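PDB 4HY3: phosphoglycerate oxidoreductase, which probably reduces hydroxypyruvate and glyoxylate with NAD(P)H as a D-isomer-specific 2-hydroxyacid dehydrogenase. Local coordinates for residues A77-G82 with L336-L341. Sequence-based numbering, arbitrary orientation.
Sequences ARYIIG and LMDRGL
The C-terminal end of helix 320-338 is pinned to strand 77-82 where Arg-78 and Tyr-79 both reach Asp-338, the last residue of that helix. A single carboxylate oxygen takes both bonds. Arg-78 NH1 donates to Asp-338 OD1 at 2.8 Å, with an N-H...O angle of 158°, and makes a salt bridge; OD1 lies practically in the guanidinium plane, while NH1 comes to the anti side of OD1, tilted out of the carboxylate plane. Tyr-79 OH donates to the same OD1 at 2.6 Å, almost perpendicularly above the carboxylate, from the face opposite the arginine. With OD2 hydrogen-bonded to Tyr-56 OH, rotation of the carboxylate is restrained at both oxygens. The strand belongs to the mixed sheet separate from the seven-stranded parallel sheet, where a GxGxxG sequence after strand 178-182 is consistent with a Rossmann-type NAD-binding domain; helix 320-338 follows the last strand of that parallel sheet in sequence, so this contact ties the chain back to the first sheet. Arg-78 CG, anti to the backbone N (chi1 168°), sits 3.3 Å above the centre of the Tyr-79 ring, so the aliphatic start of the arginine covers one ring face before the chain runs on to the carboxylate. At the ring edge, Met-337, a selenomethionine, brings CB to 3.7 Å from Tyr-79 CE1. Beyond Asp-338 the helix closes in a Schellman motif: Leu-341 N bonds Leu-336 O (2.7 Å), Gly-340 N bonds Met-337 O (3.1 Å), and Gly-340 supplies the positive phi of 71°.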
loop_
_atom_site.group_PDB
_atom_site.type_symbol
_atom_site.label_atom_id
_atom_site.label_comp_id
_atom_site.label_asym_id
_atom_site.label_seq_id
_atom_site.Cartn_x
_atom_site.Cartn_y
_atom_site.Cartn_z
ATOM N N ALA A 77 11.738 -7.998 42.733
ATOM C CA ALA A 77 11.963 -7.420 41.408
ATOM C C ALA A 77 11.433 -8.315 40.243
ATOM O O ALA A 77 11.934 -9.422 39.995
ATOM C CB ALA A 77 13.440 -7.087 41.210
ATOM N N ARG A 78 10.427 -7.824 39.539
ATOM C CA ARG A 78 9.904 -8.519 38.396
ATOM C C ARG A 78 10.629 -8.157 37.079
ATOM O O ARG A 78 10.507 -8.876 36.107
ATOM C CB ARG A 78 8.407 -8.218 38.272
ATOM C CG ARG A 78 7.805 -8.667 36.951
ATOM C CD ARG A 78 6.312 -8.491 36.944
ATOM N NE ARG A 78 5.718 -9.074 38.134
ATOM C CZ ARG A 78 4.452 -8.891 38.490
ATOM N NH1 ARG A 78 3.644 -8.168 37.741
ATOM N NH2 ARG A 78 3.990 -9.446 39.600
ATOM N N TYR A 79 11.340 -7.030 37.042
ATOM C CA TYR A 79 11.993 -6.557 35.824
ATOM C C TYR A 79 13.249 -5.755 36.129
ATOM O O TYR A 79 13.353 -5.139 37.193
ATOM C CB TYR A 79 11.083 -5.633 35.009
ATOM C CG TYR A 79 9.687 -6.143 34.690
ATOM C CD1 TYR A 79 9.483 -7.195 33.792
ATOM C CD2 TYR A 79 8.566 -5.551 35.274
ATOM C CE1 TYR A 79 8.206 -7.648 33.499
ATOM C CE2 TYR A 79 7.287 -5.988 34.973
ATOM C CZ TYR A 79 7.114 -7.032 34.088
ATOM O OH TYR A 79 5.855 -7.461 33.815
ATOM N N ILE A 80 14.196 -5.745 35.186
ATOM C CA ILE A 80 15.343 -4.844 35.240
ATOM C C ILE A 80 15.310 -3.978 33.999
ATOM O O ILE A 80 15.507 -4.478 32.893
ATOM C CB ILE A 80 16.685 -5.609 35.244
ATOM C CG1 ILE A 80 16.638 -6.770 36.240
ATOM C CG2 ILE A 80 17.845 -4.668 35.528
ATOM C CD1 ILE A 80 17.584 -6.642 37.405
ATOM N N ILE A 81 15.041 -2.685 34.149
ATOM C CA ILE A 81 15.231 -1.797 33.006
ATOM C C ILE A 81 16.727 -1.461 32.947
ATOM O O ILE A 81 17.249 -0.826 33.863
ATOM C CB ILE A 81 14.353 -0.533 33.103
ATOM C CG1 ILE A 81 12.930 -0.910 33.547
ATOM C CG2 ILE A 81 14.348 0.220 31.776
ATOM C CD1 ILE A 81 12.004 0.264 33.832
ATOM N N GLY A 82 17.408 -1.932 31.901
ATOM C CA GLY A 82 18.860 -1.701 31.684
ATOM C C GLY A 82 19.728 -2.941 31.445
ATOM O O GLY A 82 19.229 -3.977 30.996
ATOM N N LEU A 336 2.667 -6.698 28.848
ATOM C CA LEU A 336 2.481 -8.083 28.431
ATOM C C LEU A 336 2.961 -9.084 29.477
ATOM O O LEU A 336 2.254 -10.049 29.787
ATOM C CB LEU A 336 3.081 -8.359 27.060
ATOM C CG LEU A 336 2.342 -7.682 25.882
ATOM C CD1 LEU A 336 3.282 -7.377 24.734
ATOM C CD2 LEU A 336 1.109 -8.421 25.360
HETATM N N MSE A 337 4.126 -8.864 30.060
HETATM C CA MSE A 337 4.645 -9.851 30.976
HETATM C C MSE A 337 3.952 -9.776 32.300
HETATM O O MSE A 337 3.819 -10.790 32.989
HETATM C CB MSE A 337 6.117 -9.657 31.138
HETATM C CG MSE A 337 6.676 -9.697 29.743
HETATM SE SE MSE A 337 8.606 -10.084 29.849
HETATM C CE MSE A 337 9.093 -8.190 29.552
ATOM N N ASP A 338 3.494 -8.588 32.687
ATOM C CA ASP A 338 2.589 -8.506 33.836
ATOM C C ASP A 338 1.362 -9.409 33.656
ATOM O O ASP A 338 1.017 -10.154 34.546
ATOM C CB ASP A 338 2.095 -7.086 34.062
ATOM C CG ASP A 338 3.167 -6.168 34.565
ATOM O OD1 ASP A 338 4.008 -6.622 35.400
ATOM O OD2 ASP A 338 3.141 -4.977 34.126
ATOM N N ARG A 339 0.713 -9.317 32.498
ATOM C CA ARG A 339 -0.453 -10.131 32.179
ATOM C C ARG A 339 -0.059 -11.542 31.735
ATOM O O ARG A 339 -0.761 -12.148 30.934
ATOM C CB ARG A 339 -1.299 -9.447 31.097
ATOM C CG ARG A 339 -1.800 -8.047 31.467
ATOM C CD ARG A 339 -2.756 -7.423 30.459
ATOM N NE ARG A 339 -2.466 -7.896 29.103
ATOM C CZ ARG A 339 -2.020 -7.131 28.126
ATOM N NH1 ARG A 339 -1.845 -5.842 28.335
ATOM N NH2 ARG A 339 -1.754 -7.646 26.945
ATOM N N GLY A 340 1.067 -12.050 32.242
ATOM C CA GLY A 340 1.564 -13.405 31.945
ATOM C C GLY A 340 2.113 -13.707 30.542
ATOM O O GLY A 340 2.579 -14.815 30.309
ATOM N N LEU A 341 2.072 -12.767 29.594
ATOM C CA LEU A 341 2.421 -13.109 28.206
ATOM C C LEU A 341 3.887 -12.796 27.821
ATOM O O LEU A 341 4.588 -12.020 28.505
ATOM C CB LEU A 341 1.450 -12.471 27.204
ATOM C CG LEU A 341 -0.051 -12.656 27.512
ATOM C CD1 LEU A 341 -0.820 -11.401 27.127
ATOM C CD2 LEU A 341 -0.685 -13.870 26.869
#